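PDB 4RNA: papain-like protease from Human betacoronavirus 2c EMC/2012, which probably cleaves the viral polyprotein as a cysteine protease of the papain-like clan and, as in related coronavirus enzymes, removes ubiquitin from host proteins. Local coordinates for residues A[81-92]-A[148-159]; A[10-18]-A[62-73]. All blocks are in the same frame, centred on the assembly; numbering follows the deposited sequence.

How the contacts relate
Contact 2 (10-18 with 62-73) closes along the chain before contact 1 (81-92 with 148-159) opens; they lie about 18 Å apart, centre to centre. Contact 2 sets the turn between strands 5-11 and 18-23, at the margin of the N-terminal five-stranded sheet that corresponds to the ubiquitin-like domain of coronavirus PLpro, against helix 64-74, by family the first helix of the thumb. Contact 1 joins two further helices of that region. Helices 64-74 and 81-92 follow each other, and L82 bridges the two contacts: its CD1 is 3.8 Å from CD1 of L70 and 4.1 Å from CB of V12. Through V12 the small domain and thumb probably share apolar packing, and both contacts touch the second subunit.

Contact 1 of 2, residues A[81-92]-A[148-159]; sequences FLHRFYSLKAAV and TDFIALIMAYGN. With PO4 (phosphate ion), chain C.
The F85 ring lies against L153, whose CD2 stands over one face, 3.6 Å from the centroid and close to the ring normal, a CH-pi contact. With CG of F85 trans to its backbone N (chi1 171°), the ring is carried toward helix 148-158 and enters a hole formed by D149, A152, L153 and A156. F81 repeats this torsion one turn earlier; its CE2 sits over the centre of the Y157 ring, but the pair is oblique. In what corresponds to the thumb of coronavirus PLpro, helices 81-92 and 148-158 pack knobs-into-holes, their axes 8.5 Å apart and running at 136°. This closeness is consistent with the small side chains at A152 and A156: A152 CB fits among F85, L88, K89 and V92, and A156 CB among F81, R84, F85 and L88. V92 turns CG1 to M155 SD (3.7 Å) and CG2 to T148.

Polar groups border the apolar seam. R84, bent at chi3, sends NH1 to A156 O at 3.0 Å, nearly straight at 169° and in the planes of both guanidinium and carbonyl. That oxygen also accepts from N159 N in the Schellman motif ending the helix; D78 and T80 hold the rest of the guanidinium. The extended K89 chain places NZ 3.1 Å from D149 OD1, on the syn side, somewhat out of the carboxylate plane, while D149 OD2 pairs with K141.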
loop_
_atom_site.group_PDB
_atom_site.type_symbol
_atom_site.label_atom_id
_atom_site.label_comp_id
_atom_site.label_asym_id
_atom_site.label_seq_id
_atom_site.Cartn_x
_atom_site.Cartn_y
_atom_site.Cartn_z
ATOM N N PHE A 81 6.382 -6.255 -6.605
ATOM C CA PHE A 81 6.291 -6.932 -5.273
ATOM C C PHE A 81 7.431 -7.952 -5.032
ATOM O O PHE A 81 7.985 -8.008 -3.934
ATOM C CB PHE A 81 4.961 -7.726 -5.215
ATOM C CG PHE A 81 4.837 -8.582 -3.944
ATOM C CD1 PHE A 81 5.301 -9.890 -3.921
ATOM C CD2 PHE A 81 4.308 -8.034 -2.739
ATOM C CE1 PHE A 81 5.198 -10.676 -2.744
ATOM C CE2 PHE A 81 4.172 -8.818 -1.567
ATOM C CZ PHE A 81 4.666 -10.126 -1.556
ATOM N N LEU A 82 7.808 -8.752 -6.057
ATOM C CA LEU A 82 8.925 -9.698 -5.792
ATOM C C LEU A 82 10.196 -8.954 -5.528
ATOM O O LEU A 82 10.934 -9.363 -4.589
ATOM C CB LEU A 82 9.226 -10.657 -6.908
ATOM C CG LEU A 82 8.135 -11.728 -7.031
ATOM C CD1 LEU A 82 8.125 -12.630 -8.320
ATOM C CD2 LEU A 82 8.047 -12.560 -5.729
ATOM N N HIS A 83 10.482 -7.976 -6.386
ATOM C CA HIS A 83 11.770 -7.237 -6.126
ATOM C C HIS A 83 11.759 -6.693 -4.738
ATOM O O HIS A 83 12.839 -6.610 -4.029
ATOM C CB HIS A 83 12.044 -6.109 -7.126
ATOM C CG HIS A 83 13.446 -5.482 -6.923
ATOM N ND1 HIS A 83 13.651 -4.382 -6.151
ATOM C CD2 HIS A 83 14.714 -5.894 -7.363
ATOM C CE1 HIS A 83 14.988 -4.094 -6.106
ATOM N NE2 HIS A 83 15.635 -5.020 -6.847
ATOM N N ARG A 84 10.655 -6.076 -4.369
ATOM C CA ARG A 84 10.610 -5.471 -2.987
ATOM C C ARG A 84 10.706 -6.488 -1.839
ATOM O O ARG A 84 11.469 -6.324 -0.924
ATOM C CB ARG A 84 9.405 -4.533 -2.812
ATOM C CG ARG A 84 9.469 -3.283 -3.728
ATOM C CD ARG A 84 8.237 -2.346 -3.582
ATOM N NE ARG A 84 6.938 -3.031 -3.880
ATOM C CZ ARG A 84 6.064 -3.428 -2.968
ATOM N NH1 ARG A 84 6.320 -3.334 -1.654
ATOM N NH2 ARG A 84 4.939 -4.053 -3.372
ATOM N N PHE A 85 9.980 -7.588 -1.941
ATOM C CA PHE A 85 10.053 -8.643 -0.953
ATOM C C PHE A 85 11.464 -9.255 -0.858
ATOM O O PHE A 85 12.005 -9.403 0.258
ATOM C CB PHE A 85 8.964 -9.749 -1.297
ATOM C CG PHE A 85 9.123 -10.984 -0.458
ATOM C CD1 PHE A 85 9.166 -10.871 0.941
ATOM C CD2 PHE A 85 9.203 -12.250 -1.049
ATOM C CE1 PHE A 85 9.327 -11.993 1.727
ATOM C CE2 PHE A 85 9.343 -13.404 -0.258
ATOM C CZ PHE A 85 9.400 -13.263 1.134
ATOM N N TYR A 86 12.137 -9.465 -2.012
ATOM C CA TYR A 86 13.374 -10.153 -1.939
ATOM C C TYR A 86 14.344 -9.184 -1.331
ATOM O O TYR A 86 15.092 -9.642 -0.499
ATOM C CB TYR A 86 13.976 -10.579 -3.300
ATOM C CG TYR A 86 13.165 -11.642 -4.094
ATOM C CD1 TYR A 86 12.331 -12.555 -3.435
ATOM C CD2 TYR A 86 13.312 -11.745 -5.469
ATOM C CE1 TYR A 86 11.603 -13.506 -4.166
ATOM C CE2 TYR A 86 12.584 -12.709 -6.207
ATOM C CZ TYR A 86 11.750 -13.571 -5.529
ATOM O OH TYR A 86 11.029 -14.486 -6.326
ATOM N N SER A 87 14.281 -7.882 -1.683
ATOM C CA SER A 87 15.243 -6.887 -1.066
ATOM C C SER A 87 14.966 -6.713 0.436
ATOM O O SER A 87 15.919 -6.489 1.201
ATOM C CB SER A 87 15.138 -5.465 -1.697
ATOM O OG SER A 87 15.210 -5.535 -3.119
ATOM N N LEU A 88 13.676 -6.625 0.825
ATOM C CA LEU A 88 13.290 -6.512 2.259
ATOM C C LEU A 88 13.824 -7.679 3.055
ATOM O O LEU A 88 14.383 -7.463 4.132
ATOM C CB LEU A 88 11.775 -6.426 2.471
ATOM C CG LEU A 88 11.326 -5.017 2.081
ATOM C CD1 LEU A 88 9.864 -5.021 1.703
ATOM C CD2 LEU A 88 11.665 -3.950 3.105
ATOM N N LYS A 89 13.582 -8.905 2.550
ATOM C CA LYS A 89 14.097 -10.139 3.208
ATOM C C LYS A 89 15.626 -10.055 3.509
ATOM O O LYS A 89 16.091 -10.200 4.693
ATOM C CB LYS A 89 13.609 -11.351 2.399
ATOM C CG LYS A 89 13.898 -12.674 3.036
ATOM C CD LYS A 89 13.329 -13.785 2.207
ATOM C CE LYS A 89 14.196 -14.971 2.495
ATOM N NZ LYS A 89 13.396 -16.188 2.252
ATOM N N ALA A 90 16.393 -9.689 2.484
ATOM C CA ALA A 90 17.834 -9.426 2.662
ATOM C C ALA A 90 18.081 -8.393 3.775
ATOM O O ALA A 90 18.880 -8.631 4.672
ATOM C CB ALA A 90 18.464 -8.972 1.336
ATOM N N ALA A 91 17.411 -7.243 3.723
ATOM C CA ALA A 91 17.610 -6.202 4.739
ATOM C C ALA A 91 17.106 -6.611 6.143
ATOM O O ALA A 91 17.794 -6.416 7.121
ATOM C CB ALA A 91 16.953 -4.895 4.307
ATOM N N VAL A 92 15.923 -7.202 6.250
ATOM C CA VAL A 92 15.389 -7.413 7.619
ATOM C C VAL A 92 16.205 -8.522 8.347
ATOM O O VAL A 92 16.160 -8.667 9.573
ATOM C CB VAL A 92 13.850 -7.603 7.708
ATOM C CG1 VAL A 92 13.041 -6.536 6.964
ATOM C CG2 VAL A 92 13.427 -8.978 7.311
ATOM N N THR A 148 12.038 -13.701 9.930
ATOM C CA THR A 148 12.486 -12.884 8.798
ATOM C C THR A 148 11.435 -12.814 7.672
ATOM O O THR A 148 11.063 -11.720 7.242
ATOM C CB THR A 148 13.811 -13.411 8.243
ATOM O OG1 THR A 148 14.764 -13.347 9.298
ATOM C CG2 THR A 148 14.310 -12.540 7.030
ATOM N N ASP A 149 10.925 -13.936 7.226
ATOM C CA ASP A 149 10.034 -13.837 6.112
ATOM C C ASP A 149 8.792 -13.054 6.477
ATOM O O ASP A 149 8.239 -12.351 5.640
ATOM C CB ASP A 149 9.563 -15.205 5.657
ATOM C CG ASP A 149 10.634 -15.949 4.887
ATOM O OD1 ASP A 149 11.732 -15.392 4.703
ATOM O OD2 ASP A 149 10.387 -17.087 4.473
ATOM N N PHE A 150 8.270 -13.283 7.683
ATOM C CA PHE A 150 6.971 -12.687 8.029
ATOM C C PHE A 150 7.091 -11.167 8.118
ATOM O O PHE A 150 6.256 -10.403 7.644
ATOM C CB PHE A 150 6.480 -13.262 9.358
ATOM C CG PHE A 150 5.087 -12.832 9.729
ATOM C CD1 PHE A 150 3.987 -13.260 8.951
ATOM C CD2 PHE A 150 4.864 -12.113 10.874
ATOM C CE1 PHE A 150 2.686 -12.906 9.338
ATOM C CE2 PHE A 150 3.562 -11.763 11.276
ATOM C CZ PHE A 150 2.482 -12.159 10.487
ATOM N N ILE A 151 8.161 -10.731 8.690
ATOM C CA ILE A 151 8.395 -9.332 8.766
ATOM C C ILE A 151 8.595 -8.745 7.354
ATOM O O ILE A 151 7.988 -7.697 7.054
ATOM C CB ILE A 151 9.612 -8.995 9.628
ATOM C CG1 ILE A 151 9.379 -9.408 11.093
ATOM C CG2 ILE A 151 9.889 -7.522 9.498
ATOM C CD1 ILE A 151 10.699 -9.543 11.810
ATOM N N ALA A 152 9.413 -9.379 6.493
ATOM C CA ALA A 152 9.638 -8.849 5.128
ATOM C C ALA A 152 8.323 -8.859 4.315
ATOM O O ALA A 152 8.012 -7.939 3.563
ATOM C CB ALA A 152 10.754 -9.638 4.402
ATOM N N LEU A 153 7.517 -9.878 4.518
ATOM C CA LEU A 153 6.235 -9.873 3.863
ATOM C C LEU A 153 5.236 -8.780 4.311
ATOM O O LEU A 153 4.567 -8.164 3.473
ATOM C CB LEU A 153 5.582 -11.234 4.013
ATOM C CG LEU A 153 6.062 -12.361 3.077
ATOM C CD1 LEU A 153 5.307 -13.631 3.429
ATOM C CD2 LEU A 153 5.886 -12.055 1.588
ATOM N N ILE A 154 5.114 -8.550 5.630
ATOM C CA ILE A 154 4.295 -7.476 6.146
ATOM C C ILE A 154 4.783 -6.193 5.514
ATOM O O ILE A 154 3.962 -5.406 5.052
ATOM C CB ILE A 154 4.369 -7.388 7.708
ATOM C CG1 ILE A 154 3.630 -8.539 8.352
ATOM C CG2 ILE A 154 3.881 -6.036 8.238
ATOM C CD1 ILE A 154 3.796 -8.439 9.862
ATOM N N MET A 155 6.087 -5.944 5.512
ATOM C CA MET A 155 6.610 -4.744 4.882
ATOM C C MET A 155 6.293 -4.634 3.351
ATOM O O MET A 155 5.947 -3.528 2.844
ATOM C CB MET A 155 8.118 -4.662 5.148
ATOM C CG MET A 155 8.363 -4.316 6.586
ATOM S SD MET A 155 10.130 -4.317 6.860
ATOM C CE MET A 155 10.471 -2.591 6.498
ATOM N N ALA A 156 6.363 -5.768 2.636
ATOM C CA ALA A 156 6.116 -5.797 1.190
ATOM C C ALA A 156 4.656 -5.535 0.908
ATOM O O ALA A 156 4.317 -4.590 0.148
ATOM C CB ALA A 156 6.616 -7.111 0.559
ATOM N N TYR A 157 3.787 -6.295 1.588
ATOM C CA TYR A 157 2.344 -6.100 1.434
ATOM C C TYR A 157 1.914 -4.700 1.959
ATOM O O TYR A 157 0.980 -4.120 1.434
ATOM C CB TYR A 157 1.584 -7.175 2.204
ATOM C CG TYR A 157 1.531 -8.517 1.501
ATOM C CD1 TYR A 157 0.886 -8.664 0.242
ATOM C CD2 TYR A 157 2.141 -9.631 2.071
ATOM C CE1 TYR A 157 0.861 -9.896 -0.419
ATOM C CE2 TYR A 157 2.151 -10.875 1.412
ATOM C CZ TYR A 157 1.489 -11.005 0.187
ATOM O OH TYR A 157 1.473 -12.207 -0.437
ATOM N N GLY A 158 2.660 -4.136 2.922
ATOM C CA GLY A 158 2.279 -2.865 3.563
ATOM C C GLY A 158 2.886 -1.634 2.867
ATOM O O GLY A 158 2.566 -0.488 3.169
ATOM N N ASN A 159 3.759 -1.898 1.905
ATOM C CA ASN A 159 4.432 -0.911 1.129
ATOM C C ASN A 159 5.245 -0.064 2.008
ATOM O O ASN A 159 5.256 1.133 1.808
ATOM C CB ASN A 159 3.432 -0.036 0.376
ATOM C CG ASN A 159 2.745 -0.791 -0.713
ATOM O OD1 ASN A 159 3.388 -1.451 -1.507
ATOM N ND2 ASN A 159 1.429 -0.702 -0.763
HETATM P P PO4 C . 14.442 -11.531 12.297
HETATM O O1 PO4 C . 15.714 -11.312 11.473
HETATM O O2 PO4 C . 13.330 -12.000 11.387
HETATM O O3 PO4 C . 14.078 -10.185 12.907
HETATM O O4 PO4 C . 14.659 -12.585 13.379
HETATM O O HOH W 1 2.464 -3.696 -2.387
#

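Contact 2 of 2, residues A[10-18]-A[62-73]; sequences VTVDGVNFR and LTADETKALKEL. With PO4 (phosphate ion), chain F.
The turn joining strands 5-11 and 18-23 packs along nearly all of helix 64-74 and its N-cap, and the R18-E66 salt bridge fixes one end. NE of R18 gives E66 OE2 a 2.7 Å bond, straight at 173° and in the guanidinium plane, yet it reaches the oxygen from above the carboxylate plane; the two planes stand 65° apart. Only weak bonds run from NH2 of R18 to the carboxylate. CG2 of T63 lies over the centre of one guanidinium face, 3.6 Å from CZ of R18, and Y226 of the second subunit makes a cation-pi contact with R18.

E66 is also held by the residue capping its helix. In the capping box that starts helix 64-74, T63 N donates to E66 OE1 (2.9 Å) and E66 N returns a bond to T63 OG1. The carboxylate and the N-cap residue hold each other in place, and the nearby arginine probably helps keep E66 ionised.

Beyond the salt bridge, V12 meets the helix with both methyls: CG1 touches L62 CD2 at 3.8 Å, and CG2 rests on the backbone at E66 O and L70 N. D13, with CG placed between its backbone N and carbonyl carbon (chi1 64°), brings OD2 to 3.5 Å from A69 CB, while L73 CD2 packs on D13 CB. The D13 carboxylate shapes the turn: OD1 takes V15 N and N16 N from the same face, an Asx turn and Asx motif, and OD2 receives N16 ND2 at 2.6 Å on its syn lone pair. Water 3 bridges D13 OD2 and A69 O.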
loop_
_atom_site.group_PDB
_atom_site.type_symbol
_atom_site.label_atom_id
_atom_site.label_comp_id
_atom_site.label_asym_id
_atom_site.label_seq_id
_atom_site.Cartn_x
_atom_site.Cartn_y
_atom_site.Cartn_z
ATOM N N VAL A 10 15.026 -21.928 -12.324
ATOM C CA VAL A 10 14.416 -20.648 -12.061
ATOM C C VAL A 10 13.099 -20.821 -11.330
ATOM O O VAL A 10 12.204 -21.582 -11.787
ATOM C CB VAL A 10 14.300 -19.866 -13.401
ATOM C CG1 VAL A 10 13.585 -18.552 -13.171
ATOM C CG2 VAL A 10 15.761 -19.529 -13.894
ATOM N N THR A 11 12.901 -20.066 -10.254
ATOM C CA THR A 11 11.607 -20.190 -9.544
ATOM C C THR A 11 11.136 -18.799 -9.066
ATOM O O THR A 11 11.942 -17.873 -8.888
ATOM C CB THR A 11 11.755 -21.194 -8.341
ATOM O OG1 THR A 11 10.535 -21.387 -7.644
ATOM C CG2 THR A 11 12.761 -20.544 -7.248
ATOM N N VAL A 12 9.848 -18.650 -8.871
ATOM C CA VAL A 12 9.296 -17.518 -8.100
ATOM C C VAL A 12 8.706 -17.935 -6.748
ATOM O O VAL A 12 8.315 -17.084 -5.905
ATOM C CB VAL A 12 8.233 -16.717 -8.874
ATOM C CG1 VAL A 12 8.729 -16.253 -10.222
ATOM C CG2 VAL A 12 6.887 -17.505 -9.025
ATOM N N ASP A 13 8.675 -19.232 -6.499
ATOM C CA ASP A 13 7.972 -19.730 -5.325
ATOM C C ASP A 13 8.725 -20.779 -4.514
ATOM O O ASP A 13 8.304 -21.096 -3.404
ATOM C CB ASP A 13 6.576 -20.238 -5.719
ATOM C CG ASP A 13 6.620 -21.451 -6.657
ATOM O OD1 ASP A 13 7.713 -21.941 -6.989
ATOM O OD2 ASP A 13 5.541 -21.952 -7.000
ATOM N N GLY A 14 9.855 -21.314 -5.012
ATOM C CA GLY A 14 10.642 -22.262 -4.220
ATOM C C GLY A 14 10.022 -23.659 -4.251
ATOM O O GLY A 14 10.526 -24.596 -3.632
ATOM N N VAL A 15 8.919 -23.773 -4.990
ATOM C CA VAL A 15 8.238 -25.038 -5.256
ATOM C C VAL A 15 8.286 -25.498 -6.738
ATOM O O VAL A 15 8.511 -26.689 -7.015
ATOM C CB VAL A 15 6.757 -24.910 -4.870
ATOM C CG1 VAL A 15 5.970 -26.185 -5.247
ATOM C CG2 VAL A 15 6.695 -24.688 -3.359
ATOM N N ASN A 16 8.032 -24.570 -7.663
ATOM C CA ASN A 16 8.023 -24.832 -9.098
ATOM C C ASN A 16 9.265 -24.229 -9.754
ATOM O O ASN A 16 9.644 -23.069 -9.447
ATOM C CB ASN A 16 6.757 -24.290 -9.737
ATOM C CG ASN A 16 5.532 -24.885 -9.133
ATOM O OD1 ASN A 16 5.076 -25.938 -9.588
ATOM N ND2 ASN A 16 4.932 -24.188 -8.147
ATOM N N PHE A 17 9.936 -25.052 -10.575
ATOM C CA PHE A 17 11.232 -24.708 -11.164
ATOM C C PHE A 17 11.210 -24.965 -12.653
ATOM O O PHE A 17 10.575 -25.933 -13.114
ATOM C CB PHE A 17 12.397 -25.462 -10.508
ATOM C CG PHE A 17 12.580 -25.140 -9.061
ATOM C CD1 PHE A 17 11.810 -25.759 -8.104
ATOM C CD2 PHE A 17 13.556 -24.193 -8.628
ATOM C CE1 PHE A 17 11.947 -25.495 -6.759
ATOM C CE2 PHE A 17 13.688 -23.934 -7.262
ATOM C CZ PHE A 17 12.902 -24.562 -6.329
ATOM N N ARG A 18 11.796 -24.054 -13.419
ATOM C CA ARG A 18 12.056 -24.314 -14.831
ATOM C C ARG A 18 13.488 -24.242 -15.100
ATOM O O ARG A 18 14.240 -23.392 -14.471
ATOM C CB ARG A 18 11.281 -23.403 -15.808
ATOM C CG ARG A 18 11.604 -21.965 -15.685
ATOM C CD ARG A 18 11.041 -21.126 -16.831
ATOM N NE ARG A 18 11.084 -19.712 -16.429
ATOM C CZ ARG A 18 11.551 -18.708 -17.149
ATOM N NH1 ARG A 18 12.043 -18.928 -18.356
ATOM N NH2 ARG A 18 11.488 -17.480 -16.653
ATOM N N LEU A 62 8.083 -12.964 -16.125
ATOM C CA LEU A 62 7.775 -14.263 -15.657
ATOM C C LEU A 62 6.939 -14.812 -16.814
ATOM O O LEU A 62 6.271 -14.027 -17.520
ATOM C CB LEU A 62 6.861 -14.186 -14.392
ATOM C CG LEU A 62 7.165 -13.432 -13.082
ATOM C CD1 LEU A 62 6.235 -13.902 -11.953
ATOM C CD2 LEU A 62 8.633 -13.331 -12.632
ATOM N N THR A 63 7.016 -16.115 -16.969
ATOM C CA THR A 63 6.186 -16.895 -17.900
ATOM C C THR A 63 4.767 -16.934 -17.389
ATOM O O THR A 63 4.472 -16.528 -16.245
ATOM C CB THR A 63 6.719 -18.329 -17.970
ATOM O OG1 THR A 63 6.655 -18.901 -16.647
ATOM C CG2 THR A 63 8.215 -18.359 -18.406
ATOM N N ALA A 64 3.848 -17.400 -18.231
ATOM C CA ALA A 64 2.530 -17.592 -17.795
ATOM C C ALA A 64 2.466 -18.520 -16.589
ATOM O O ALA A 64 1.677 -18.240 -15.694
ATOM C CB ALA A 64 1.675 -18.154 -18.939
ATOM N N ASP A 65 3.250 -19.606 -16.563
ATOM C CA ASP A 65 3.181 -20.557 -15.440
ATOM C C ASP A 65 3.630 -19.846 -14.175
ATOM O O ASP A 65 3.065 -20.062 -13.099
ATOM C CB ASP A 65 4.021 -21.833 -15.624
ATOM C CG ASP A 65 3.485 -22.760 -16.768
ATOM O OD1 ASP A 65 2.286 -22.917 -16.808
ATOM O OD2 ASP A 65 4.256 -23.303 -17.622
ATOM N N GLU A 66 4.694 -19.046 -14.299
ATOM C CA GLU A 66 5.200 -18.381 -13.109
ATOM C C GLU A 66 4.215 -17.333 -12.568
ATOM O O GLU A 66 4.101 -17.176 -11.351
ATOM C CB GLU A 66 6.555 -17.750 -13.394
ATOM C CG GLU A 66 7.628 -18.817 -13.511
ATOM C CD GLU A 66 8.885 -18.307 -14.218
ATOM O OE1 GLU A 66 8.766 -17.334 -14.996
ATOM O OE2 GLU A 66 9.974 -18.954 -14.034
ATOM N N THR A 67 3.537 -16.623 -13.476
ATOM C CA THR A 67 2.514 -15.664 -13.100
ATOM C C THR A 67 1.416 -16.320 -12.244
ATOM O O THR A 67 0.996 -15.807 -11.183
ATOM C CB THR A 67 1.909 -15.026 -14.368
ATOM O OG1 THR A 67 2.915 -14.170 -14.918
ATOM C CG2 THR A 67 0.746 -14.235 -14.033
ATOM N N LYS A 68 0.985 -17.490 -12.691
ATOM C CA LYS A 68 0.038 -18.267 -11.912
ATOM C C LYS A 68 0.580 -18.824 -10.588
ATOM O O LYS A 68 -0.149 -18.837 -9.601
ATOM C CB LYS A 68 -0.510 -19.386 -12.796
ATOM C CG LYS A 68 -1.535 -20.270 -12.112
ATOM C CD LYS A 68 -2.208 -21.134 -13.173
ATOM C CE LYS A 68 -2.593 -22.502 -12.651
ATOM N NZ LYS A 68 -2.696 -23.427 -13.815
ATOM N N ALA A 69 1.841 -19.298 -10.566
ATOM C CA ALA A 69 2.462 -19.724 -9.320
ATOM C C ALA A 69 2.570 -18.539 -8.350
ATOM O O ALA A 69 2.310 -18.676 -7.137
ATOM C CB ALA A 69 3.826 -20.343 -9.569
ATOM N N LEU A 70 2.986 -17.398 -8.870
ATOM C CA LEU A 70 3.021 -16.149 -8.096
ATOM C C LEU A 70 1.628 -15.874 -7.437
ATOM O O LEU A 70 1.511 -15.761 -6.214
ATOM C CB LEU A 70 3.404 -14.980 -9.023
ATOM C CG LEU A 70 3.400 -13.592 -8.384
ATOM C CD1 LEU A 70 4.603 -13.640 -7.486
ATOM C CD2 LEU A 70 3.586 -12.432 -9.370
ATOM N N LYS A 71 0.573 -15.803 -8.230
ATOM C CA LYS A 71 -0.762 -15.535 -7.672
ATOM C C LYS A 71 -1.177 -16.594 -6.639
ATOM O O LYS A 71 -1.801 -16.274 -5.621
ATOM C CB LYS A 71 -1.834 -15.424 -8.764
ATOM C CG LYS A 71 -1.638 -14.264 -9.735
ATOM C CD LYS A 71 -2.872 -14.066 -10.616
ATOM C CE LYS A 71 -3.190 -15.302 -11.463
ATOM N NZ LYS A 71 -2.576 -15.297 -12.834
ATOM N N GLU A 72 -0.834 -17.847 -6.891
ATOM C CA GLU A 72 -1.243 -18.893 -5.972
ATOM C C GLU A 72 -0.534 -18.780 -4.615
ATOM O O GLU A 72 -1.117 -19.071 -3.620
ATOM C CB GLU A 72 -1.030 -20.269 -6.579
ATOM C CG GLU A 72 -2.033 -20.614 -7.662
ATOM C CD GLU A 72 -1.680 -21.891 -8.408
ATOM O OE1 GLU A 72 -0.727 -22.611 -8.009
ATOM O OE2 GLU A 72 -2.352 -22.192 -9.422
ATOM N N LEU A 73 0.710 -18.334 -4.575
ATOM C CA LEU A 73 1.433 -18.297 -3.340
ATOM C C LEU A 73 1.269 -16.922 -2.633
ATOM O O LEU A 73 1.160 -16.830 -1.423
ATOM C CB LEU A 73 2.896 -18.570 -3.636
ATOM C CG LEU A 73 3.937 -18.307 -2.531
ATOM C CD1 LEU A 73 3.717 -19.150 -1.288
ATOM C CD2 LEU A 73 5.349 -18.551 -3.080
HETATM P P PO4 F . 6.044 -9.731 -15.705
HETATM O O1 PO4 F . 5.770 -9.942 -17.183
HETATM O O2 PO4 F . 4.986 -10.437 -14.887
HETATM O O3 PO4 F . 7.350 -10.327 -15.266
HETATM O O4 PO4 F . 6.032 -8.232 -15.457
HETATM O O HOH W 2 9.693 -21.176 -12.448
HETATM O O HOH W 3 2.944 -21.228 -6.098
#